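Local structure of uncharacterized protein (Equus caballus, 5WF2) at residues L65-L70 with L101-R106; R106-S111 with K124-F129. The protein probably acts in vesicular trafficking at the trans-Golgi network as an accessory subunit of the AP-4 adaptor complex, this chain being its VHS/ENTH-like domain. One frame throughout, in Å; residues are numbered along the deposited sequence.

Interaction 1: residues L65-L70 with L101-R106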
loop_
_atom_site.group_PDB
_atom_site.type_symbol
_atom_site.label_atom_id
_atom_site.label_comp_id
_atom_site.label_asym_id
_atom_site.label_seq_id
_atom_site.Cartn_x
_atom_site.Cartn_y
_atom_site.Cartn_z
ATOM N N LEU A 65 -6.022 5.027 1.563
ATOM C CA LEU A 65 -6.791 4.508 0.435
ATOM C C LEU A 65 -6.240 3.177 -0.049
ATOM O O LEU A 65 -7.009 2.273 -0.431
ATOM C CB LEU A 65 -6.827 5.546 -0.690
ATOM C CG LEU A 65 -7.674 6.770 -0.303
ATOM C CD1 LEU A 65 -7.405 7.966 -1.169
ATOM C CD2 LEU A 65 -9.071 6.419 -0.373
ATOM N N LEU A 66 -4.929 2.992 0.035
ATOM C CA LEU A 66 -4.371 1.682 -0.259
ATOM C C LEU A 66 -4.891 0.659 0.718
ATOM O O LEU A 66 -5.228 -0.453 0.333
ATOM C CB LEU A 66 -2.841 1.727 -0.215
ATOM C CG LEU A 66 -2.162 2.401 -1.408
ATOM C CD1 LEU A 66 -0.714 2.705 -1.045
ATOM C CD2 LEU A 66 -2.267 1.527 -2.643
ATOM N N ILE A 67 -4.957 1.016 2.000
ATOM C CA ILE A 67 -5.476 0.077 2.988
ATOM C C ILE A 67 -6.909 -0.300 2.649
ATOM O O ILE A 67 -7.293 -1.461 2.765
ATOM C CB ILE A 67 -5.351 0.657 4.409
ATOM C CG1 ILE A 67 -3.864 0.791 4.768
ATOM C CG2 ILE A 67 -6.080 -0.264 5.419
ATOM C CD1 ILE A 67 -3.556 1.560 6.036
ATOM N N CYS A 68 -7.719 0.667 2.219
ATOM C CA CYS A 68 -9.074 0.351 1.766
ATOM C C CYS A 68 -9.065 -0.707 0.677
ATOM O O CYS A 68 -9.878 -1.636 0.707
ATOM C CB CYS A 68 -9.778 1.624 1.290
ATOM S SG CYS A 68 -10.159 2.715 2.639
ATOM N N HIS A 69 -8.149 -0.611 -0.281
ATOM C CA HIS A 69 -8.088 -1.607 -1.337
ATOM C C HIS A 69 -7.515 -2.947 -0.896
ATOM O O HIS A 69 -7.412 -3.848 -1.732
ATOM C CB HIS A 69 -7.275 -1.078 -2.517
ATOM C CG HIS A 69 -8.005 -0.060 -3.328
ATOM N ND1 HIS A 69 -8.243 1.225 -2.885
ATOM C CD2 HIS A 69 -8.566 -0.145 -4.556
ATOM C CE1 HIS A 69 -8.917 1.888 -3.805
ATOM N NE2 HIS A 69 -9.129 1.078 -4.830
ATOM N N LEU A 70 -7.118 -3.115 0.356
ATOM C CA LEU A 70 -6.661 -4.418 0.810
ATOM C C LEU A 70 -7.809 -5.300 1.243
ATOM O O LEU A 70 -7.577 -6.465 1.532
ATOM C CB LEU A 70 -5.669 -4.290 1.975
ATOM C CG LEU A 70 -4.346 -3.660 1.557
ATOM C CD1 LEU A 70 -3.461 -3.499 2.754
ATOM C CD2 LEU A 70 -3.624 -4.541 0.597
ATOM N N LEU A 101 2.738 2.386 12.021
ATOM C CA LEU A 101 1.551 2.729 12.807
ATOM C C LEU A 101 0.289 2.637 11.976
ATOM O O LEU A 101 -0.722 2.090 12.426
ATOM C CB LEU A 101 1.732 4.129 13.386
ATOM C CG LEU A 101 0.635 4.695 14.273
ATOM C CD1 LEU A 101 1.275 5.744 15.119
ATOM C CD2 LEU A 101 -0.519 5.294 13.473
ATOM N N LEU A 102 0.310 3.180 10.749
ATOM C CA LEU A 102 -0.892 3.176 9.934
ATOM C C LEU A 102 -1.213 1.803 9.343
ATOM O O LEU A 102 -2.388 1.483 9.170
ATOM C CB LEU A 102 -0.769 4.185 8.807
ATOM C CG LEU A 102 -0.589 5.637 9.308
ATOM C CD1 LEU A 102 -0.113 6.545 8.180
ATOM C CD2 LEU A 102 -1.898 6.128 9.920
ATOM N N THR A 103 -0.212 1.010 9.002
ATOM C CA THR A 103 -0.480 -0.219 8.262
ATOM C C THR A 103 -0.514 -1.460 9.138
ATOM O O THR A 103 -0.989 -2.513 8.678
ATOM C CB THR A 103 0.562 -0.433 7.149
ATOM O OG1 THR A 103 1.864 -0.551 7.707
ATOM C CG2 THR A 103 0.554 0.730 6.167
ATOM N N ARG A 104 -0.004 -1.391 10.363
ATOM C CA ARG A 104 0.123 -2.600 11.167
ATOM C C ARG A 104 -1.162 -3.399 11.275
ATOM O O ARG A 104 -1.103 -4.632 11.112
ATOM C CB ARG A 104 0.650 -2.267 12.561
ATOM C CG ARG A 104 0.602 -3.458 13.483
ATOM C CD ARG A 104 0.812 -3.041 14.903
ATOM N NE ARG A 104 2.221 -2.847 15.228
ATOM C CZ ARG A 104 2.793 -1.658 15.353
ATOM N NH1 ARG A 104 2.068 -0.571 15.125
ATOM N NH2 ARG A 104 4.076 -1.570 15.695
ATOM N N PRO A 105 -2.326 -2.815 11.560
ATOM C CA PRO A 105 -3.516 -3.664 11.770
ATOM C C PRO A 105 -3.918 -4.487 10.568
ATOM O O PRO A 105 -4.215 -5.679 10.711
ATOM C CB PRO A 105 -4.601 -2.648 12.152
ATOM C CG PRO A 105 -3.866 -1.541 12.763
ATOM C CD PRO A 105 -2.588 -1.427 11.978
ATOM N N ARG A 106 -3.963 -3.884 9.384
ATOM C CA ARG A 106 -4.383 -4.630 8.216
ATOM C C ARG A 106 -3.312 -5.617 7.787
ATOM O O ARG A 106 -3.625 -6.748 7.393
ATOM C CB ARG A 106 -4.747 -3.693 7.074
ATOM C CG ARG A 106 -5.385 -4.420 5.872
ATOM C CD ARG A 106 -6.666 -5.274 6.270
ATOM N NE ARG A 106 -7.212 -5.992 5.117
ATOM C CZ ARG A 106 -7.860 -7.159 5.170
ATOM N NH1 ARG A 106 -8.057 -7.781 6.327
ATOM N NH2 ARG A 106 -8.272 -7.736 4.043
#
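The carbonyl oxygen of Leu-70 accepts two hydrogen bonds, one from Arg-106 NH2 and one from Gln-78 NE2. Arg-106 NH2 lies 2.9 Å from Leu-70 O, and its N-H points almost straight at the oxygen (174°). The oxygen sits at the guanidinium edge, near its plane, while the donor stands above the carbonyl plane. NH1 of the same guanidinium has a salt bridge to Glu-109 OE1, which should help fix its rotation. The arginine stem is bent at chi2 (55°), which turns CD aside, and slides past Leu-70. Arg-106 CG packs 3.8 Å from Leu-70 CD1. An alanine at Arg-106 would probably leave Leu-70 O with one donor fewer, Glu-109 without its charged mate and the Leu-70 side chain less covered. Earlier in helix 59-68, Ile-67 CG2 lies 4.0 Å from Arg-106 CB. Ile-67 CD1 reaches Leu-102 O at 3.3 Å and Thr-103 CG2 at 4.2 Å. Thr-103 OG1 is hydrogen-bonded to Ile-99 O in its own helix. The contact joins the C-terminal end of helix 59-68, and the loop just after it, to helix 96-111. Helix 75-89 meets both segments, with Leu-70 on Ala-81 and Leu-82 and Arg-106 on Gln-78.

Interaction 2: residues R106-S111 with K124-F129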
loop_
_atom_site.group_PDB
_atom_site.type_symbol
_atom_site.label_atom_id
_atom_site.label_comp_id
_atom_site.label_asym_id
_atom_site.label_seq_id
_atom_site.Cartn_x
_atom_site.Cartn_y
_atom_site.Cartn_z
ATOM N N ARG A 106 -3.963 -3.884 9.384
ATOM C CA ARG A 106 -4.383 -4.630 8.216
ATOM C C ARG A 106 -3.312 -5.617 7.787
ATOM O O ARG A 106 -3.625 -6.748 7.393
ATOM C CB ARG A 106 -4.747 -3.693 7.074
ATOM C CG ARG A 106 -5.385 -4.420 5.872
ATOM C CD ARG A 106 -6.666 -5.274 6.270
ATOM N NE ARG A 106 -7.212 -5.992 5.117
ATOM C CZ ARG A 106 -7.860 -7.159 5.170
ATOM N NH1 ARG A 106 -8.057 -7.781 6.327
ATOM N NH2 ARG A 106 -8.272 -7.736 4.043
ATOM N N LEU A 107 -2.043 -5.236 7.892
ATOM C CA LEU A 107 -0.974 -6.190 7.600
ATOM C C LEU A 107 -1.001 -7.372 8.561
ATOM O O LEU A 107 -0.762 -8.516 8.143
ATOM C CB LEU A 107 0.381 -5.495 7.649
ATOM C CG LEU A 107 0.689 -4.524 6.518
ATOM C CD1 LEU A 107 2.025 -3.896 6.792
ATOM C CD2 LEU A 107 0.756 -5.294 5.184
ATOM N N GLN A 108 -1.283 -7.135 9.850
ATOM C CA GLN A 108 -1.423 -8.249 10.794
ATOM C C GLN A 108 -2.584 -9.167 10.400
ATOM O O GLN A 108 -2.449 -10.394 10.442
ATOM C CB GLN A 108 -1.635 -7.740 12.237
ATOM C CG GLN A 108 -0.386 -7.391 12.998
ATOM C CD GLN A 108 -0.663 -6.658 14.324
ATOM O OE1 GLN A 108 -1.763 -6.149 14.558
ATOM N NE2 GLN A 108 0.342 -6.636 15.206
ATOM N N GLU A 109 -3.724 -8.596 10.021
ATOM C CA GLU A 109 -4.858 -9.408 9.579
ATOM C C GLU A 109 -4.503 -10.276 8.376
ATOM O O GLU A 109 -4.823 -11.478 8.341
ATOM C CB GLU A 109 -6.044 -8.519 9.249
ATOM C CG GLU A 109 -6.750 -7.981 10.486
ATOM C CD GLU A 109 -7.714 -6.855 10.196
ATOM O OE1 GLU A 109 -7.995 -6.570 8.998
ATOM O OE2 GLU A 109 -8.180 -6.247 11.189
ATOM N N LEU A 110 -3.862 -9.687 7.366
ATOM C CA LEU A 110 -3.521 -10.452 6.170
ATOM C C LEU A 110 -2.491 -11.524 6.483
ATOM O O LEU A 110 -2.583 -12.649 5.967
ATOM C CB LEU A 110 -3.031 -9.545 5.052
ATOM C CG LEU A 110 -3.997 -8.482 4.502
ATOM C CD1 LEU A 110 -3.343 -7.633 3.489
ATOM C CD2 LEU A 110 -5.201 -9.076 3.853
ATOM N N SER A 111 -1.509 -11.218 7.337
ATOM C CA SER A 111 -0.472 -12.178 7.645
ATOM C C SER A 111 -1.014 -13.380 8.415
ATOM O O SER A 111 -0.346 -14.415 8.449
ATOM C CB SER A 111 0.667 -11.524 8.437
ATOM O OG SER A 111 0.336 -11.317 9.784
ATOM N N LYS A 124 5.955 -10.278 4.840
ATOM C CA LYS A 124 7.310 -9.745 4.614
ATOM C C LYS A 124 7.340 -8.241 4.813
ATOM O O LYS A 124 8.295 -7.705 5.378
ATOM C CB LYS A 124 7.810 -10.081 3.205
ATOM C CG LYS A 124 7.712 -11.529 2.874
ATOM C CD LYS A 124 8.747 -12.001 1.842
ATOM C CE LYS A 124 8.524 -11.446 0.474
ATOM N NZ LYS A 124 9.314 -12.259 -0.553
ATOM N N ILE A 125 6.284 -7.549 4.380
ATOM C CA ILE A 125 6.214 -6.104 4.570
ATOM C C ILE A 125 6.156 -5.783 6.060
ATOM O O ILE A 125 6.822 -4.865 6.548
ATOM C CB ILE A 125 4.994 -5.523 3.843
ATOM C CG1 ILE A 125 5.138 -5.657 2.331
ATOM C CG2 ILE A 125 4.833 -4.083 4.196
ATOM C CD1 ILE A 125 3.914 -5.364 1.512
ATOM N N LEU A 126 5.290 -6.485 6.787
ATOM C CA LEU A 126 5.132 -6.223 8.209
ATOM C C LEU A 126 6.431 -6.483 8.938
ATOM O O LEU A 126 6.854 -5.684 9.780
ATOM C CB LEU A 126 4.010 -7.100 8.763
ATOM C CG LEU A 126 3.671 -6.973 10.246
ATOM C CD1 LEU A 126 3.376 -5.548 10.589
ATOM C CD2 LEU A 126 2.463 -7.851 10.568
ATOM N N ARG A 127 7.103 -7.600 8.621
ATOM C CA ARG A 127 8.364 -7.914 9.299
ATOM C C ARG A 127 9.447 -6.887 8.993
ATOM O O ARG A 127 10.260 -6.560 9.859
ATOM C CB ARG A 127 8.847 -9.315 8.920
ATOM C CG ARG A 127 7.930 -10.470 9.393
ATOM C CD ARG A 127 7.993 -10.776 10.878
ATOM N NE ARG A 127 6.949 -10.062 11.601
ATOM C CZ ARG A 127 5.698 -10.489 11.743
ATOM N NH1 ARG A 127 5.315 -11.650 11.221
ATOM N NH2 ARG A 127 4.827 -9.737 12.412
ATOM N N HIS A 128 9.438 -6.331 7.798
ATOM C CA HIS A 128 10.392 -5.299 7.426
ATOM C C HIS A 128 10.151 -4.014 8.225
ATOM O O HIS A 128 11.085 -3.447 8.807
ATOM C CB HIS A 128 10.296 -5.055 5.938
ATOM C CG HIS A 128 11.308 -4.082 5.433
ATOM N ND1 HIS A 128 12.625 -4.432 5.187
ATOM C CD2 HIS A 128 11.230 -2.749 5.238
ATOM C CE1 HIS A 128 13.285 -3.363 4.783
ATOM N NE2 HIS A 128 12.470 -2.325 4.813
ATOM N N PHE A 129 8.900 -3.538 8.270
ATOM C CA PHE A 129 8.602 -2.308 8.998
ATOM C C PHE A 129 8.898 -2.470 10.489
ATOM O O PHE A 129 9.450 -1.567 11.122
ATOM C CB PHE A 129 7.140 -1.896 8.773
ATOM C CG PHE A 129 6.784 -1.504 7.354
ATOM C CD1 PHE A 129 7.754 -1.187 6.404
ATOM C CD2 PHE A 129 5.438 -1.303 7.017
ATOM C CE1 PHE A 129 7.399 -0.797 5.135
ATOM C CE2 PHE A 129 5.072 -0.903 5.734
ATOM C CZ PHE A 129 6.035 -0.644 4.792
#
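Ile-125 meets Leu-107 through one methyl each, with Ile-125 CG2 3.8 Å from Leu-107 CD1. The two side chains cross at about a right angle. Both also rest on Leu-82 of helix 75-89, so this side of the contact faces the interior.

Leu-126 comes next and has more of its surface buried against 106-111 than any other residue of 124-129. It faces Leu-107 at close range, CB to CB at 4.1 Å, where the two backbones come nearest. Its CG is anti to the backbone N (chi1 -180°). Leu-126 CD2 touches Gln-108 CG at 3.8 Å and lies 4.1 Å from Ser-111 OG. Leu-126 CD2 is also 4.0 Å from Leu-107 C. Leu-126 therefore lies against three residues of helix 96-111, and the aliphatic part of Gln-108 covers it at the exposed margin.

Phe-129, one turn beyond Ile-125, comes obliquely to Leu-107 CD1, with its CD2 at 4.3 Å. One face of its ring lies over Ile-125 O, toward the rim. The same ring packs on Ile-99 and Thr-103, earlier in helix 96-111.

No hydrogen bond crosses between the segments. Leucine and isoleucine side chains carry most of the contact. The axes of the two short segments approach to 9.6 Å, and their directions differ by 134°. This is a pairing of consecutive helices, antiparallel in sense but well inclined, as in the all-helical fold of VHS and ENTH domains, here formed by the last two helices of the chain.

Overall arrangement
Interactions 1 and 2 are in series along the chain, with centres about 10 Å apart. Both use helix 96-111, which packs on helix 59-68 in the first and on helix 117-132 in the second. Arg-106 belongs to both ranges but makes its cross-segment contacts in interaction 1. The two contacts touch directly. Thr-103 OG1 lies 3.7 Å from Phe-129 CD2, and Leu-70 CD1 lies 4.2 Å from Leu-110 CD1. Helix 75-89 backs both, and its Leu-82 touches side chains of each. Together they bring four helices of the VHS/ENTH-like domain into contact.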